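Local atomic coordinates of hydrogenase-specific maturation endopeptidase (Thermococcus kodakarensis, PDB entry 5IJA), a protein that probably acts as an endopeptidase in the maturation of [NiFe] hydrogenase. Residues R2-A7 with A44-G49; D57-D62 with I85-F90; G67-F72 with I115-K120. All blocks are in the same frame, centred on the assembly; numbering follows the deposited sequence.

Interaction 1. Residues R2-A7 with A44-G49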
loop_
_atom_site.group_PDB
_atom_site.type_symbol
_atom_site.label_atom_id
_atom_site.label_comp_id
_atom_site.label_asym_id
_atom_site.label_seq_id
_atom_site.Cartn_x
_atom_site.Cartn_y
_atom_site.Cartn_z
ATOM N N ARG A 2 6.602 -4.103 -15.970
ATOM C CA ARG A 2 7.230 -4.568 -14.740
ATOM C C ARG A 2 6.628 -3.814 -13.583
ATOM O O ARG A 2 6.556 -2.593 -13.616
ATOM C CB ARG A 2 8.739 -4.366 -14.774
ATOM C CG ARG A 2 9.472 -5.414 -15.582
ATOM C CD ARG A 2 10.953 -5.123 -15.634
ATOM N NE ARG A 2 11.234 -3.774 -16.115
ATOM C CZ ARG A 2 11.899 -2.862 -15.417
ATOM N NH1 ARG A 2 12.352 -3.156 -14.199
ATOM N NH2 ARG A 2 12.115 -1.657 -15.933
ATOM N N VAL A 3 6.207 -4.548 -12.563
ATOM C CA VAL A 3 5.414 -3.980 -11.477
ATOM C C VAL A 3 6.165 -4.040 -10.163
ATOM O O VAL A 3 6.807 -5.043 -9.851
ATOM C CB VAL A 3 4.047 -4.721 -11.363
ATOM C CG1 VAL A 3 3.138 -4.052 -10.338
ATOM C CG2 VAL A 3 3.355 -4.758 -12.730
ATOM N N LEU A 4 6.143 -2.941 -9.408
ATOM C CA LEU A 4 6.735 -2.924 -8.070
ATOM C C LEU A 4 5.643 -2.737 -7.027
ATOM O O LEU A 4 4.786 -1.872 -7.178
ATOM C CB LEU A 4 7.773 -1.807 -7.946
ATOM C CG LEU A 4 8.355 -1.483 -6.564
ATOM C CD1 LEU A 4 9.071 -2.676 -5.921
ATOM C CD2 LEU A 4 9.295 -0.311 -6.668
ATOM N N ILE A 5 5.658 -3.559 -5.985
ATOM C CA ILE A 5 4.667 -3.444 -4.915
ATOM C C ILE A 5 5.306 -2.776 -3.706
ATOM O O ILE A 5 6.379 -3.177 -3.281
ATOM C CB ILE A 5 4.103 -4.824 -4.552
ATOM C CG1 ILE A 5 3.315 -5.385 -5.750
ATOM C CG2 ILE A 5 3.250 -4.750 -3.302
ATOM C CD1 ILE A 5 3.020 -6.853 -5.650
ATOM N N LEU A 6 4.671 -1.723 -3.195
ATOM C CA LEU A 6 5.139 -1.026 -2.005
ATOM C C LEU A 6 4.205 -1.329 -0.849
ATOM O O LEU A 6 3.049 -0.942 -0.884
ATOM C CB LEU A 6 5.191 0.484 -2.228
ATOM C CG LEU A 6 6.006 0.997 -3.408
ATOM C CD1 LEU A 6 6.031 2.522 -3.385
ATOM C CD2 LEU A 6 7.405 0.407 -3.377
ATOM N N ALA A 7 4.703 -2.025 0.168
ATOM C CA ALA A 7 3.879 -2.333 1.326
ATOM C C ALA A 7 4.159 -1.334 2.427
ATOM O O ALA A 7 5.311 -1.178 2.833
ATOM C CB ALA A 7 4.147 -3.751 1.811
ATOM N N ALA A 44 14.506 4.728 -2.772
ATOM C CA ALA A 44 15.647 5.250 -3.524
ATOM C C ALA A 44 16.604 4.129 -3.931
ATOM O O ALA A 44 17.036 4.043 -5.088
ATOM C CB ALA A 44 16.380 6.308 -2.705
ATOM N N ASN A 45 16.891 3.241 -2.987
ATOM C CA ASN A 45 17.816 2.144 -3.231
ATOM C C ASN A 45 17.217 0.976 -4.014
ATOM O O ASN A 45 17.945 0.095 -4.482
ATOM C CB ASN A 45 18.367 1.626 -1.900
ATOM C CG ASN A 45 19.262 2.631 -1.217
ATOM O OD1 ASN A 45 20.077 3.285 -1.868
ATOM N ND2 ASN A 45 19.120 2.766 0.098
ATOM N N HIS A 46 15.899 0.961 -4.166
ATOM C CA HIS A 46 15.236 -0.230 -4.677
ATOM C C HIS A 46 14.647 -0.080 -6.086
ATOM O O HIS A 46 14.615 -1.036 -6.864
ATOM C CB HIS A 46 14.127 -0.642 -3.706
ATOM C CG HIS A 46 13.495 -1.961 -4.037
ATOM N ND1 HIS A 46 13.998 -3.163 -3.587
ATOM C CD2 HIS A 46 12.409 -2.265 -4.786
ATOM C CE1 HIS A 46 13.243 -4.150 -4.034
ATOM N NE2 HIS A 46 12.277 -3.634 -4.771
ATOM N N TYR A 47 14.149 1.109 -6.401
ATOM C CA TYR A 47 13.439 1.321 -7.661
ATOM C C TYR A 47 14.321 1.000 -8.863
ATOM O O TYR A 47 15.492 1.376 -8.893
ATOM C CB TYR A 47 12.944 2.763 -7.758
ATOM C CG TYR A 47 12.130 3.010 -9.015
ATOM C CD1 TYR A 47 10.919 2.361 -9.216
ATOM C CD2 TYR A 47 12.564 3.906 -9.984
ATOM C CE1 TYR A 47 10.173 2.571 -10.364
ATOM C CE2 TYR A 47 11.824 4.124 -11.138
ATOM C CZ TYR A 47 10.630 3.463 -11.316
ATOM O OH TYR A 47 9.886 3.679 -12.455
ATOM N N ASN A 48 13.754 0.308 -9.845
ATOM C CA ASN A 48 14.500 -0.111 -11.031
ATOM C C ASN A 48 13.728 0.146 -12.321
ATOM O O ASN A 48 13.767 -0.658 -13.260
ATOM C CB ASN A 48 14.863 -1.598 -10.921
ATOM C CG ASN A 48 15.895 -2.036 -11.961
ATOM O OD1 ASN A 48 16.819 -1.293 -12.296
ATOM N ND2 ASN A 48 15.729 -3.246 -12.479
ATOM N N GLY A 49 13.002 1.259 -12.367
ATOM C CA GLY A 49 12.327 1.666 -13.595
ATOM C C GLY A 49 10.974 1.020 -13.846
ATOM O O GLY A 49 10.423 1.122 -14.953
#
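H46 is the first residue of 44-49 to reach strand 3-8, and it meets L4. The methyl CD1 of L4 lies at the edge of the imidazole, near the ring plane, 3.5 Å from H46 NE2. It touches H46 CD2 just as closely. H46 CB points toward the strand, and CG is anti to the backbone N (chi1 -172°). NE2 has its polar partner in N32, through OD1, just before strand 33-37.

Y47 follows and takes the other branch of L4. L4 CD2 stands 4.0 Å from Y47 CD1, at the rim of the phenol ring and near its plane. CD1 thus meets H46 and CD2 meets Y47, with CD2 also near H46 CD2. One face of the Y47 ring has the backbone N of G49 over its centre, 3.3 Å above the plane. The hydroxyl of Y47 is hydrogen-bonded to the carbonyl of E50, and R106 and L107 of helix 105-109 touch the side chain.

N48 contributes its backbone. Its O accepts from both terminal nitrogens of R2, at 3.0 Å from NH1 and 3.3 Å from NH2. The oxygen lies in the guanidinium plane. NH2 is in the carbonyl plane, on a lone pair, whereas NH1 stands above that plane. The R2 chain bends at chi3 (-54°), which turns NE out of the line of the chain.

G49 closes the contact. Its positive phi (84°) suits a residue without CB, and a CB here would also come close to R2 NH2.

This contact joins the loop between strands 33-37 and 52-59 to the start of strand 3-8. Its polar part pairs a cationic guanidinium with an uncharged carbonyl, two donors on one oxygen, and these bonds do not use the N48 side chain.

Interaction 2. Residues D57-D62 with I85-F90; sequences DAILSD and IRSAHF
L60 and R86 form a single antiparallel beta bridge, a hydrogen-bonded pair, where the chain leaves strand 52-59 and approaches helix 88-103. L60 N donates to R86 O at 2.8 Å, a nearly straight bond (165°). R86 N returns a more bent bond to L60 O at 3.0 Å. The same R86 O also takes a CA-H...O contact from I59.

Beside the bridge, I59 CD1 presses on I85 CG2 at 3.5 Å, tighter than usual for two carbons. I59 CG1 sits between the backbone N and the carbonyl carbon (chi1 68°), which leaves CG2 anti to the carbonyl carbon, where it also touches I85 CG2. V118 of the adjacent strand 111-118 and V70 of strand 69-73, one strand further on, pack on I59.

S87 is the N-cap residue of helix 88-103. D57, in strand 52-59, faces the first turn of that helix. Its carboxylate is turned 65° from the H89 ring. H89 NE2 is hydrogen-bonded to D16 OD1 in a loop, which helps fix the ring. D57 OD1 is buried by the contact and has no polar partner in the model. Its nearest approach to H89 is at CD2, 3.0 Å away.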
loop_
_atom_site.group_PDB
_atom_site.type_symbol
_atom_site.label_atom_id
_atom_site.label_comp_id
_atom_site.label_asym_id
_atom_site.label_seq_id
_atom_site.Cartn_x
_atom_site.Cartn_y
_atom_site.Cartn_z
ATOM N N ASP A 57 -1.759 -0.512 1.753
ATOM C CA ASP A 57 -1.769 0.146 3.032
ATOM C C ASP A 57 -2.991 -0.152 3.880
ATOM O O ASP A 57 -4.042 -0.396 3.375
ATOM C CB ASP A 57 -1.676 1.642 2.798
ATOM C CG ASP A 57 -1.289 2.417 4.037
ATOM O OD1 ASP A 57 -0.932 1.820 5.040
ATOM O OD2 ASP A 57 -1.356 3.634 3.990
ATOM N N ALA A 58 -2.810 -0.088 5.191
ATOM C CA ALA A 58 -3.922 -0.060 6.141
ATOM C C ALA A 58 -4.543 1.329 6.157
ATOM O O ALA A 58 -3.825 2.325 6.138
ATOM C CB ALA A 58 -3.446 -0.443 7.524
ATOM N N ILE A 59 -5.873 1.406 6.180
ATOM C CA ILE A 59 -6.556 2.695 6.168
ATOM C C ILE A 59 -7.693 2.756 7.186
ATOM O O ILE A 59 -8.157 1.729 7.662
ATOM C CB ILE A 59 -7.145 3.032 4.788
ATOM C CG1 ILE A 59 -8.297 2.077 4.450
ATOM C CG2 ILE A 59 -6.048 3.050 3.721
ATOM C CD1 ILE A 59 -9.114 2.483 3.251
ATOM N N LEU A 60 -8.120 3.971 7.515
ATOM C CA LEU A 60 -9.309 4.176 8.333
ATOM C C LEU A 60 -10.390 4.812 7.488
ATOM O O LEU A 60 -10.155 5.794 6.786
ATOM C CB LEU A 60 -9.015 5.052 9.560
ATOM C CG LEU A 60 -8.039 4.501 10.606
ATOM C CD1 LEU A 60 -7.930 5.427 11.814
ATOM C CD2 LEU A 60 -8.437 3.099 11.040
ATOM N N SER A 61 -11.580 4.235 7.554
ATOM C CA SER A 61 -12.730 4.788 6.871
ATOM C C SER A 61 -13.965 4.600 7.738
ATOM O O SER A 61 -13.983 3.759 8.646
ATOM C CB SER A 61 -12.918 4.125 5.513
ATOM O OG SER A 61 -14.082 4.602 4.868
ATOM N N ASP A 62 -14.990 5.396 7.470
ATOM C CA ASP A 62 -16.234 5.273 8.213
ATOM C C ASP A 62 -17.410 5.048 7.274
ATOM O O ASP A 62 -18.493 4.657 7.706
ATOM C CB ASP A 62 -16.447 6.503 9.086
ATOM C CG ASP A 62 -15.315 6.705 10.068
ATOM O OD1 ASP A 62 -14.720 5.692 10.501
ATOM O OD2 ASP A 62 -15.011 7.871 10.407
ATOM N N ILE A 85 -10.775 8.376 2.483
ATOM C CA ILE A 85 -9.861 7.354 2.956
ATOM C C ILE A 85 -8.803 7.944 3.829
ATOM O O ILE A 85 -8.326 8.999 3.522
ATOM C CB ILE A 85 -9.117 6.706 1.775
ATOM C CG1 ILE A 85 -10.064 6.068 0.762
ATOM C CG2 ILE A 85 -8.147 5.664 2.244
ATOM C CD1 ILE A 85 -11.419 5.651 1.281
ATOM N N ARG A 86 -8.400 7.263 4.882
ATOM C CA ARG A 86 -7.317 7.798 5.688
ATOM C C ARG A 86 -6.203 6.821 5.929
ATOM O O ARG A 86 -6.330 5.923 6.712
ATOM C CB ARG A 86 -7.836 8.342 7.019
ATOM C CG ARG A 86 -9.215 8.947 6.872
ATOM C CD ARG A 86 -9.789 9.422 8.192
ATOM N NE ARG A 86 -11.233 9.503 8.126
ATOM C CZ ARG A 86 -11.931 10.622 7.967
ATOM N NH1 ARG A 86 -11.334 11.798 7.878
ATOM N NH2 ARG A 86 -13.244 10.562 7.902
ATOM N N SER A 87 -5.068 7.062 5.294
ATOM C CA SER A 87 -3.887 6.312 5.630
ATOM C C SER A 87 -2.855 7.282 6.018
ATOM O O SER A 87 -2.287 7.972 5.205
ATOM C CB SER A 87 -3.397 5.486 4.482
ATOM O OG SER A 87 -3.080 6.283 3.423
ATOM N N ALA A 88 -2.535 7.238 7.288
ATOM C CA ALA A 88 -1.514 8.079 7.843
ATOM C C ALA A 88 -0.253 7.725 7.095
ATOM O O ALA A 88 0.577 8.574 6.862
ATOM C CB ALA A 88 -1.352 7.801 9.323
ATOM N N HIS A 89 -0.111 6.445 6.786
ATOM C CA HIS A 89 1.097 5.963 6.208
ATOM C C HIS A 89 1.402 6.482 4.827
ATOM O O HIS A 89 2.444 7.016 4.625
ATOM C CB HIS A 89 1.018 4.470 6.119
ATOM C CG HIS A 89 0.627 3.800 7.383
ATOM N ND1 HIS A 89 1.476 3.683 8.449
ATOM C CD2 HIS A 89 -0.503 3.157 7.731
ATOM C CE1 HIS A 89 0.876 3.021 9.414
ATOM N NE2 HIS A 89 -0.326 2.694 9.002
ATOM N N PHE A 90 0.468 6.417 3.908
ATOM C CA PHE A 90 0.755 6.919 2.590
ATOM C C PHE A 90 0.942 8.406 2.714
ATOM O O PHE A 90 1.813 8.959 2.119
ATOM C CB PHE A 90 -0.289 6.553 1.557
ATOM C CG PHE A 90 0.106 6.905 0.165
ATOM C CD1 PHE A 90 1.322 6.536 -0.328
ATOM C CD2 PHE A 90 -0.714 7.636 -0.622
ATOM C CE1 PHE A 90 1.698 6.869 -1.589
ATOM C CE2 PHE A 90 -0.350 7.982 -1.889
ATOM C CZ PHE A 90 0.853 7.587 -2.375
#

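Interaction 3. Residues G67-F72 with I115-K120; sequences GEVVHF and IGIVAK
V118 N donates to E68 O at 2.8 Å, with an N-H...O angle of 176°, and joins 67-72 to 115-120 as antiparallel neighbours. Strand 69-73 is the only antiparallel strand of a mixed five-stranded sheet and forms one of its edges. The two short strand segments run at 161° to each other. G67 N extends the ladder to V118 O at 2.9 Å. V70 and G116 form a hydrogen-bonded pair, each N donating to the O of the other.

V69 with I117 and H71 with I115 are the non-hydrogen-bonded pairs, and their side chains share one face. There V69 CG1, anti to the backbone N (chi1 176°), meets I115 CG2 at 3.5 Å. On this face A139 of helix 130-146 touches I115 and I117, and I142 and L146 of that helix touch H71. H71 NE2 is hydrogen-bonded to H113 ND1, earlier on strand 111-118.

V70 points to the other face, where it packs on I59 of strand 52-59. G116 leaves room for it: a CB on G116 would clash with V70 CG2, which lies 3.6 Å from G116 CA.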
loop_
_atom_site.group_PDB
_atom_site.type_symbol
_atom_site.label_atom_id
_atom_site.label_comp_id
_atom_site.label_asym_id
_atom_site.label_seq_id
_atom_site.Cartn_x
_atom_site.Cartn_y
_atom_site.Cartn_z
ATOM N N GLY A 67 -12.177 -4.669 7.211
ATOM C CA GLY A 67 -11.920 -5.806 6.348
ATOM C C GLY A 67 -12.236 -5.500 4.899
ATOM O O GLY A 67 -11.906 -6.273 3.996
ATOM N N GLU A 68 -12.889 -4.365 4.678
ATOM C CA GLU A 68 -13.170 -3.893 3.327
ATOM C C GLU A 68 -11.893 -3.447 2.630
ATOM O O GLU A 68 -10.958 -2.991 3.279
ATOM C CB GLU A 68 -14.147 -2.724 3.352
ATOM C CG GLU A 68 -15.174 -2.738 2.249
ATOM C CD GLU A 68 -16.444 -3.418 2.691
ATOM O OE1 GLU A 68 -17.298 -2.725 3.289
ATOM O OE2 GLU A 68 -16.571 -4.640 2.460
ATOM N N VAL A 69 -11.864 -3.558 1.311
ATOM C CA VAL A 69 -10.703 -3.115 0.552
ATOM C C VAL A 69 -11.091 -2.118 -0.545
ATOM O O VAL A 69 -12.073 -2.314 -1.262
ATOM C CB VAL A 69 -9.965 -4.309 -0.071
ATOM C CG1 VAL A 69 -8.827 -3.828 -0.934
ATOM C CG2 VAL A 69 -9.464 -5.262 1.022
ATOM N N VAL A 70 -10.322 -1.037 -0.655
ATOM C CA VAL A 70 -10.495 -0.081 -1.735
ATOM C C VAL A 70 -9.335 -0.185 -2.706
ATOM O O VAL A 70 -8.241 -0.615 -2.329
ATOM C CB VAL A 70 -10.584 1.356 -1.221
ATOM C CG1 VAL A 70 -11.757 1.500 -0.284
ATOM C CG2 VAL A 70 -9.284 1.748 -0.508
ATOM N N HIS A 71 -9.577 0.224 -3.949
ATOM C CA HIS A 71 -8.551 0.221 -4.991
ATOM C C HIS A 71 -8.731 1.424 -5.891
ATOM O O HIS A 71 -9.688 1.491 -6.657
ATOM C CB HIS A 71 -8.604 -1.069 -5.816
ATOM C CG HIS A 71 -7.730 -1.055 -7.034
ATOM N ND1 HIS A 71 -7.940 -1.900 -8.103
ATOM C CD2 HIS A 71 -6.634 -0.320 -7.347
ATOM C CE1 HIS A 71 -7.025 -1.672 -9.030
ATOM N NE2 HIS A 71 -6.220 -0.719 -8.595
ATOM N N PHE A 72 -7.799 2.368 -5.799
ATOM C CA PHE A 72 -7.820 3.557 -6.634
ATOM C C PHE A 72 -6.546 3.634 -7.459
ATOM O O PHE A 72 -5.528 3.024 -7.110
ATOM C CB PHE A 72 -7.964 4.815 -5.776
ATOM C CG PHE A 72 -9.055 4.733 -4.755
ATOM C CD1 PHE A 72 -10.353 4.422 -5.130
ATOM C CD2 PHE A 72 -8.783 4.963 -3.415
ATOM C CE1 PHE A 72 -11.356 4.346 -4.189
ATOM C CE2 PHE A 72 -9.778 4.889 -2.467
ATOM C CZ PHE A 72 -11.069 4.580 -2.852
ATOM N N ILE A 115 -4.071 0.274 -2.921
ATOM C CA ILE A 115 -4.974 -0.689 -2.323
ATOM C C ILE A 115 -5.023 -0.415 -0.835
ATOM O O ILE A 115 -3.990 -0.478 -0.155
ATOM C CB ILE A 115 -4.508 -2.128 -2.572
ATOM C CG1 ILE A 115 -4.305 -2.351 -4.070
ATOM C CG2 ILE A 115 -5.529 -3.114 -1.991
ATOM C CD1 ILE A 115 -3.685 -3.741 -4.404
ATOM N N GLY A 116 -6.207 -0.077 -0.333
ATOM C CA GLY A 116 -6.376 0.218 1.078
ATOM C C GLY A 116 -7.197 -0.844 1.790
ATOM O O GLY A 116 -8.249 -1.258 1.300
ATOM N N ILE A 117 -6.703 -1.291 2.935
ATOM C CA ILE A 117 -7.379 -2.316 3.723
ATOM C C ILE A 117 -7.925 -1.678 4.987
ATOM O O ILE A 117 -7.155 -1.194 5.825
ATOM C CB ILE A 117 -6.434 -3.474 4.082
ATOM C CG1 ILE A 117 -5.840 -4.090 2.811
ATOM C CG2 ILE A 117 -7.166 -4.540 4.907
ATOM C CD1 ILE A 117 -4.586 -4.922 3.076
ATOM N N VAL A 118 -9.249 -1.661 5.119
ATOM C CA VAL A 118 -9.878 -0.921 6.207
ATOM C C VAL A 118 -9.665 -1.640 7.535
ATOM O O VAL A 118 -10.124 -2.762 7.744
ATOM C CB VAL A 118 -11.387 -0.693 5.958
ATOM C CG1 VAL A 118 -12.029 -0.016 7.161
ATOM C CG2 VAL A 118 -11.605 0.142 4.713
ATOM N N ALA A 119 -8.944 -0.971 8.425
ATOM C CA ALA A 119 -8.569 -1.531 9.704
ATOM C C ALA A 119 -9.742 -1.536 10.689
ATOM O O ALA A 119 -10.731 -0.824 10.507
ATOM C CB ALA A 119 -7.407 -0.749 10.286
ATOM N N LYS A 120 -9.607 -2.341 11.730
ATOM C CA LYS A 120 -10.592 -2.386 12.806
ATOM C C LYS A 120 -9.942 -1.998 14.135
ATOM O O LYS A 120 -10.379 -1.065 14.808
ATOM C CB LYS A 120 -11.208 -3.779 12.912
ATOM C CG LYS A 120 -12.154 -3.946 14.085
ATOM C CD LYS A 120 -12.424 -5.413 14.359
ATOM C CE LYS A 120 -13.618 -5.584 15.281
ATOM N NZ LYS A 120 -13.653 -6.957 15.845
#

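Overall arrangement
All three interactions reach the same mixed sheet. Interaction 1 is partly buried and lies on the other side of the chain's centre, about 21 Å centre to centre from interaction 2 and 22 Å from interaction 3. It ties a loop to strand 3-8 and the residue before it with a guanidinium grip and ring edges. Interactions 2 and 3 are buried, have centres about 8 Å apart and touch. Strand 52-59 runs beside strand 111-118, with D57 O and I59 O probably bonded to I117 N and A119 N. Interaction 3 is a regular backbone ladder, whereas interaction 2 has one bridge leading into a helix start. I85 and F72 also pack across them.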